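Local atomic coordinates of 16S rRNA methylase (Escherichia coli, PDB entry 3P2E), a protein that methylates the N1 position of adenine 1408 in 16S rRNA of fully assembled 30S subunits, using S-adenosylmethionine, and so confers resistance to various aminoglycosides. Residues K66-K71 with S78-V83; D15-I20 with F92-I97. All blocks are in the same frame, centred on the assembly; numbering follows the deposited sequence.

Interaction 1 of 2, residues K66-K71 with S78-V83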
loop_
_atom_site.group_PDB
_atom_site.type_symbol
_atom_site.label_atom_id
_atom_site.label_comp_id
_atom_site.label_asym_id
_atom_site.label_seq_id
_atom_site.Cartn_x
_atom_site.Cartn_y
_atom_site.Cartn_z
ATOM N N LYS A 66 0.549 16.373 -8.181
ATOM C CA LYS A 66 0.350 17.443 -9.157
ATOM C C LYS A 66 0.139 16.846 -10.543
ATOM O O LYS A 66 -0.587 17.401 -11.367
ATOM C CB LYS A 66 1.564 18.378 -9.177
ATOM C CG LYS A 66 1.630 19.330 -7.987
ATOM C CD LYS A 66 3.013 19.963 -7.847
ATOM C CE LYS A 66 3.427 20.713 -9.100
ATOM N NZ LYS A 66 4.822 21.231 -8.979
ATOM N N LYS A 67 0.771 15.708 -10.793
ATOM C CA LYS A 67 0.656 15.048 -12.085
ATOM C C LYS A 67 -0.721 14.435 -12.332
ATOM O O LYS A 67 -1.275 14.577 -13.420
ATOM C CB LYS A 67 1.731 13.964 -12.218
ATOM C CG LYS A 67 1.754 13.275 -13.573
ATOM C CD LYS A 67 2.946 12.336 -13.699
ATOM C CE LYS A 67 3.032 11.744 -15.101
ATOM N NZ LYS A 67 4.274 10.952 -15.303
ATOM N N ILE A 68 -1.285 13.769 -11.329
ATOM C CA ILE A 68 -2.581 13.129 -11.523
ATOM C C ILE A 68 -3.751 14.087 -11.696
ATOM O O ILE A 68 -4.815 13.681 -12.161
ATOM C CB ILE A 68 -2.921 12.145 -10.379
ATOM C CG1 ILE A 68 -3.065 12.892 -9.053
ATOM C CG2 ILE A 68 -1.848 11.078 -10.296
ATOM C CD1 ILE A 68 -3.624 12.034 -7.934
ATOM N N ILE A 69 -3.552 15.351 -11.335
ATOM C CA ILE A 69 -4.612 16.346 -11.455
ATOM C C ILE A 69 -4.589 17.039 -12.821
ATOM O O ILE A 69 -5.472 17.836 -13.137
ATOM C CB ILE A 69 -4.503 17.407 -10.329
ATOM C CG1 ILE A 69 -5.749 18.294 -10.320
ATOM C CG2 ILE A 69 -3.255 18.249 -10.524
ATOM C CD1 ILE A 69 -5.755 19.332 -9.214
ATOM N N LYS A 70 -3.580 16.732 -13.630
ATOM C CA LYS A 70 -3.464 17.319 -14.962
ATOM C C LYS A 70 -4.438 16.618 -15.900
ATOM O O LYS A 70 -5.084 15.646 -15.514
ATOM C CB LYS A 70 -2.041 17.161 -15.503
ATOM C CG LYS A 70 -1.011 18.069 -14.854
ATOM C CD LYS A 70 0.346 17.910 -15.523
ATOM C CE LYS A 70 1.335 18.963 -15.043
ATOM N NZ LYS A 70 1.581 18.881 -13.578
ATOM N N LYS A 71 -4.547 17.106 -17.132
ATOM C CA LYS A 71 -5.454 16.480 -18.084
ATOM C C LYS A 71 -4.906 15.118 -18.497
ATOM O O LYS A 71 -3.697 14.906 -18.525
ATOM C CB LYS A 71 -5.651 17.376 -19.313
ATOM C CG LYS A 71 -4.381 17.735 -20.065
ATOM C CD LYS A 71 -4.695 18.691 -21.211
ATOM C CE LYS A 71 -3.444 19.092 -21.978
ATOM N NZ LYS A 71 -3.740 20.060 -23.070
ATOM N N SER A 78 -7.735 9.518 -13.244
ATOM C CA SER A 78 -8.992 9.711 -12.535
ATOM C C SER A 78 -9.235 8.605 -11.519
ATOM O O SER A 78 -10.249 8.616 -10.822
ATOM C CB SER A 78 -10.159 9.740 -13.528
ATOM O OG SER A 78 -9.992 10.767 -14.489
ATOM N N ASN A 79 -8.303 7.661 -11.421
ATOM C CA ASN A 79 -8.467 6.540 -10.503
ATOM C C ASN A 79 -7.435 6.453 -9.381
ATOM O O ASN A 79 -7.070 5.360 -8.945
ATOM C CB ASN A 79 -8.502 5.224 -11.299
ATOM C CG ASN A 79 -7.193 4.919 -12.016
ATOM O OD1 ASN A 79 -6.478 5.821 -12.460
ATOM N ND2 ASN A 79 -6.890 3.631 -12.158
ATOM N N VAL A 80 -6.979 7.611 -8.911
ATOM C CA VAL A 80 -5.995 7.666 -7.831
ATOM C C VAL A 80 -6.302 8.794 -6.854
ATOM O O VAL A 80 -6.702 9.883 -7.255
ATOM C CB VAL A 80 -4.557 7.912 -8.374
ATOM C CG1 VAL A 80 -3.557 7.958 -7.218
ATOM C CG2 VAL A 80 -4.181 6.831 -9.356
ATOM N N VAL A 81 -6.138 8.513 -5.566
ATOM C CA VAL A 81 -6.323 9.524 -4.537
ATOM C C VAL A 81 -5.241 9.262 -3.499
ATOM O O VAL A 81 -4.921 8.106 -3.205
ATOM C CB VAL A 81 -7.719 9.460 -3.865
ATOM C CG1 VAL A 81 -7.891 8.155 -3.106
ATOM C CG2 VAL A 81 -7.886 10.650 -2.921
ATOM N N PHE A 82 -4.648 10.338 -2.990
ATOM C CA PHE A 82 -3.605 10.237 -1.980
ATOM C C PHE A 82 -4.163 10.726 -0.656
ATOM O O PHE A 82 -4.600 11.872 -0.528
ATOM C CB PHE A 82 -2.381 11.060 -2.390
ATOM C CG PHE A 82 -1.643 10.488 -3.565
ATOM C CD1 PHE A 82 -1.183 9.173 -3.530
ATOM C CD2 PHE A 82 -1.410 11.252 -4.706
ATOM C CE1 PHE A 82 -0.494 8.622 -4.622
ATOM C CE2 PHE A 82 -0.722 10.709 -5.802
ATOM C CZ PHE A 82 -0.264 9.388 -5.754
ATOM N N VAL A 83 -4.151 9.827 0.319
ATOM C CA VAL A 83 -4.668 10.087 1.653
ATOM C C VAL A 83 -3.512 10.320 2.618
ATOM O O VAL A 83 -2.568 9.532 2.670
ATOM C CB VAL A 83 -5.496 8.878 2.135
ATOM C CG1 VAL A 83 -5.883 9.043 3.592
ATOM C CG2 VAL A 83 -6.729 8.723 1.254
#
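Directly before V80, whose carbonyl oxygen and side chain both meet I68, the amide nitrogen ND2 of N79 is gripped by two backbone carbonyls, those of A43 and T49. These two hydrogen bonds, to the end of helix 37-44 and the start of strand 49-54, anchor the lead-in to strand 80-83, which backbone hydrogen bonds of N79 and V81 then hold beside Y51 and G53. Against the strand so placed comes a single methyl group. CD1 of I68 lies 3.8 Å from the backbone O of V80 and 4.1 Å from CG1 of the same residue. It also approaches the ring of F82 obliquely, 3.8 Å from CE2 and 4.0 Å from CD2. Its reach depends on two torsions: chi1 of 64° sets CG1 between the backbone N and the carbonyl carbon, and chi2 of 170° extends the chain from there.

The contact belongs to the beta-alpha-beta crossover formed by strand 49-54, helix 62-68 and strand 80-83, a building block of the Rossmann-like methyltransferase fold. Alternation along the strand turns V80 and F82 to the helix, while V81 points away from it and packs on F50 and I52. Within the strand, V80 CG1 sits 3.9 Å above one face of the F82 ring, offset toward its rim, and earlier in the helix I64 and S65 touch the same ring. Y40 of helix 37-44 meets I68. Past the contact the chain turns, with K70 N bonded to K67 O at 3.2 Å, and K70 NZ reaches back weakly to K66 O.

Interaction 2 of 2, residues D15-I20 with F92-I97; sequences DELTEI and FELKNI
L17 presents one methyl, CD2, to three residues of the segment 92-97. The ends of L17 and I97 meet tip to tip, with L17 CD2 3.8 Å from I97 CD1. L94 contributes its own CD2, 3.9 Å from CD2 of L17, and the third neighbour is polar, the backbone O of E93 at 3.8 Å from L17 CD2. Both partners in the tip-to-tip pair reach out by their torsions. L17 CG lies opposite the backbone N (chi1 179°), and I97 runs out fully extended, its CG1 also anti to N (chi1 -165°).

The E93 carbonyl is not left to the methyl alone, since it accepts a hydrogen bond from K14 NZ, at the start of the same helix that carries L17. That bond ties the helix to the 3-10 segment beside the apolar contact. E93 turns its carboxylate group elsewhere: its CD lies 3.3 Å above one face of the F92 ring, offset toward the rim. The short 3-10 turn is closed by K95 N on F92 O, at 3.2 Å, and the backbone beyond it is fixed by bonds of N96 to D127 and of I97 to L128.

Further out, L12 packs on L17, and L94 rests on I52 and I54 of strand 49-54. E16 OE1 accepts from S13 N at the helix start, as in one half of a capping box. The arrangement joins the helix that precedes strand 26-31 to the connection that leads into strand 98-104, its neighbour in the central sheet of the Rossmann-like methyltransferase fold.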
loop_
_atom_site.group_PDB
_atom_site.type_symbol
_atom_site.label_atom_id
_atom_site.label_comp_id
_atom_site.label_asym_id
_atom_site.label_seq_id
_atom_site.Cartn_x
_atom_site.Cartn_y
_atom_site.Cartn_z
ATOM N N ASP A 15 -19.243 10.419 1.722
ATOM C CA ASP A 15 -20.162 10.422 0.591
ATOM C C ASP A 15 -19.457 10.753 -0.720
ATOM O O ASP A 15 -19.789 10.198 -1.767
ATOM C CB ASP A 15 -21.306 11.414 0.825
ATOM C CG ASP A 15 -22.244 10.973 1.932
ATOM O OD1 ASP A 15 -22.597 9.776 1.972
ATOM O OD2 ASP A 15 -22.641 11.823 2.757
ATOM N N GLU A 16 -18.484 11.656 -0.669
ATOM C CA GLU A 16 -17.754 12.027 -1.872
ATOM C C GLU A 16 -16.912 10.849 -2.347
ATOM O O GLU A 16 -16.818 10.580 -3.544
ATOM C CB GLU A 16 -16.855 13.235 -1.601
ATOM C CG GLU A 16 -17.623 14.500 -1.262
ATOM C CD GLU A 16 -16.722 15.703 -1.108
ATOM O OE1 GLU A 16 -15.866 15.695 -0.199
ATOM O OE2 GLU A 16 -16.867 16.658 -1.900
ATOM N N LEU A 17 -16.306 10.146 -1.396
ATOM C CA LEU A 17 -15.475 8.991 -1.714
ATOM C C LEU A 17 -16.321 7.901 -2.364
ATOM O O LEU A 17 -15.927 7.307 -3.365
ATOM C CB LEU A 17 -14.825 8.449 -0.439
ATOM C CG LEU A 17 -13.932 7.217 -0.594
ATOM C CD1 LEU A 17 -12.769 7.526 -1.530
ATOM C CD2 LEU A 17 -13.422 6.802 0.779
ATOM N N THR A 18 -17.491 7.650 -1.789
ATOM C CA THR A 18 -18.391 6.632 -2.312
ATOM C C THR A 18 -18.768 6.929 -3.761
ATOM O O THR A 18 -18.837 6.023 -4.592
ATOM C CB THR A 18 -19.671 6.540 -1.456
ATOM O OG1 THR A 18 -19.320 6.184 -0.112
ATOM C CG2 THR A 18 -20.625 5.488 -2.020
ATOM N N GLU A 19 -18.990 8.204 -4.062
ATOM C CA GLU A 19 -19.361 8.618 -5.409
ATOM C C GLU A 19 -18.229 8.312 -6.386
ATOM O O GLU A 19 -18.462 7.801 -7.482
ATOM C CB GLU A 19 -19.692 10.115 -5.418
ATOM C CG GLU A 19 -20.361 10.616 -6.692
ATOM C CD GLU A 19 -19.376 10.923 -7.803
ATOM O OE1 GLU A 19 -19.827 11.241 -8.924
ATOM O OE2 GLU A 19 -18.153 10.854 -7.558
ATOM N N ILE A 20 -17.003 8.621 -5.978
ATOM C CA ILE A 20 -15.829 8.375 -6.811
ATOM C C ILE A 20 -15.647 6.877 -7.052
ATOM O O ILE A 20 -15.403 6.448 -8.179
ATOM C CB ILE A 20 -14.555 8.931 -6.147
ATOM C CG1 ILE A 20 -14.709 10.434 -5.903
ATOM C CG2 ILE A 20 -13.345 8.652 -7.023
ATOM C CD1 ILE A 20 -14.986 11.241 -7.156
ATOM N N PHE A 92 -11.687 6.754 9.206
ATOM C CA PHE A 92 -12.850 5.887 9.332
ATOM C C PHE A 92 -13.559 5.693 7.991
ATOM O O PHE A 92 -14.267 4.707 7.795
ATOM C CB PHE A 92 -13.832 6.462 10.364
ATOM C CG PHE A 92 -14.683 7.589 9.845
ATOM C CD1 PHE A 92 -15.938 7.334 9.293
ATOM C CD2 PHE A 92 -14.234 8.903 9.907
ATOM C CE1 PHE A 92 -16.730 8.375 8.813
ATOM C CE2 PHE A 92 -15.019 9.951 9.430
ATOM C CZ PHE A 92 -16.269 9.687 8.883
ATOM N N GLU A 93 -13.361 6.631 7.070
ATOM C CA GLU A 93 -14.005 6.545 5.762
ATOM C C GLU A 93 -13.476 5.382 4.926
ATOM O O GLU A 93 -14.122 4.957 3.972
ATOM C CB GLU A 93 -13.835 7.862 4.992
ATOM C CG GLU A 93 -14.491 9.072 5.666
ATOM C CD GLU A 93 -13.515 9.912 6.482
ATOM O OE1 GLU A 93 -12.578 9.336 7.071
ATOM O OE2 GLU A 93 -13.695 11.150 6.547
ATOM N N LEU A 94 -12.315 4.851 5.299
ATOM C CA LEU A 94 -11.723 3.744 4.549
ATOM C C LEU A 94 -12.066 2.365 5.096
ATOM O O LEU A 94 -11.613 1.345 4.570
ATOM C CB LEU A 94 -10.204 3.903 4.495
ATOM C CG LEU A 94 -9.669 5.150 3.789
ATOM C CD1 LEU A 94 -8.146 5.076 3.765
ATOM C CD2 LEU A 94 -10.226 5.238 2.369
ATOM N N LYS A 95 -12.867 2.320 6.153
ATOM C CA LYS A 95 -13.238 1.037 6.734
ATOM C C LYS A 95 -14.056 0.171 5.779
ATOM O O LYS A 95 -14.985 0.657 5.127
ATOM C CB LYS A 95 -14.025 1.260 8.030
ATOM C CG LYS A 95 -13.154 1.506 9.251
ATOM C CD LYS A 95 -12.076 2.532 8.973
ATOM C CE LYS A 95 -11.125 2.661 10.146
ATOM N NZ LYS A 95 -9.934 3.474 9.790
ATOM N N ASN A 96 -13.682 -1.105 5.689
ATOM C CA ASN A 96 -14.390 -2.086 4.863
ATOM C C ASN A 96 -14.595 -1.625 3.422
ATOM O O ASN A 96 -15.678 -1.788 2.859
ATOM C CB ASN A 96 -15.747 -2.384 5.516
ATOM C CG ASN A 96 -16.461 -3.560 4.884
ATOM O OD1 ASN A 96 -15.918 -4.659 4.803
ATOM N ND2 ASN A 96 -17.694 -3.335 4.443
ATOM N N ILE A 97 -13.547 -1.086 2.810
ATOM C CA ILE A 97 -13.660 -0.568 1.446
ATOM C C ILE A 97 -12.763 -1.217 0.387
ATOM O O ILE A 97 -13.070 -1.165 -0.806
ATOM C CB ILE A 97 -13.352 0.952 1.444
ATOM C CG1 ILE A 97 -13.818 1.602 0.143
ATOM C CG2 ILE A 97 -11.851 1.173 1.594
ATOM C CD1 ILE A 97 -13.554 3.101 0.091
#

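How the interactions relate
From the N terminus, the chain makes the small antiparallel sheet of strands 3-5 and 8-10 and then enters helix 14-21, whose partner comes only after 71 intervening residues. Within that span lie strands 26-31 and 49-54 and then helix 62-68, where interaction 1 begins; six residues later 78-83 completes it, closing a short local loop. The chain then continues to 92-97, where interaction 2 closes the long one, so the two contacts nest and do not cross. Their centres are 17 Å apart and their atoms do not touch. Strand 49-54 links them: interaction 1 joins its crossover helix to its sheet neighbour 80-83, whereas interaction 2 lies where I20 and L94 pack on F50 and I52, which V81 also touches.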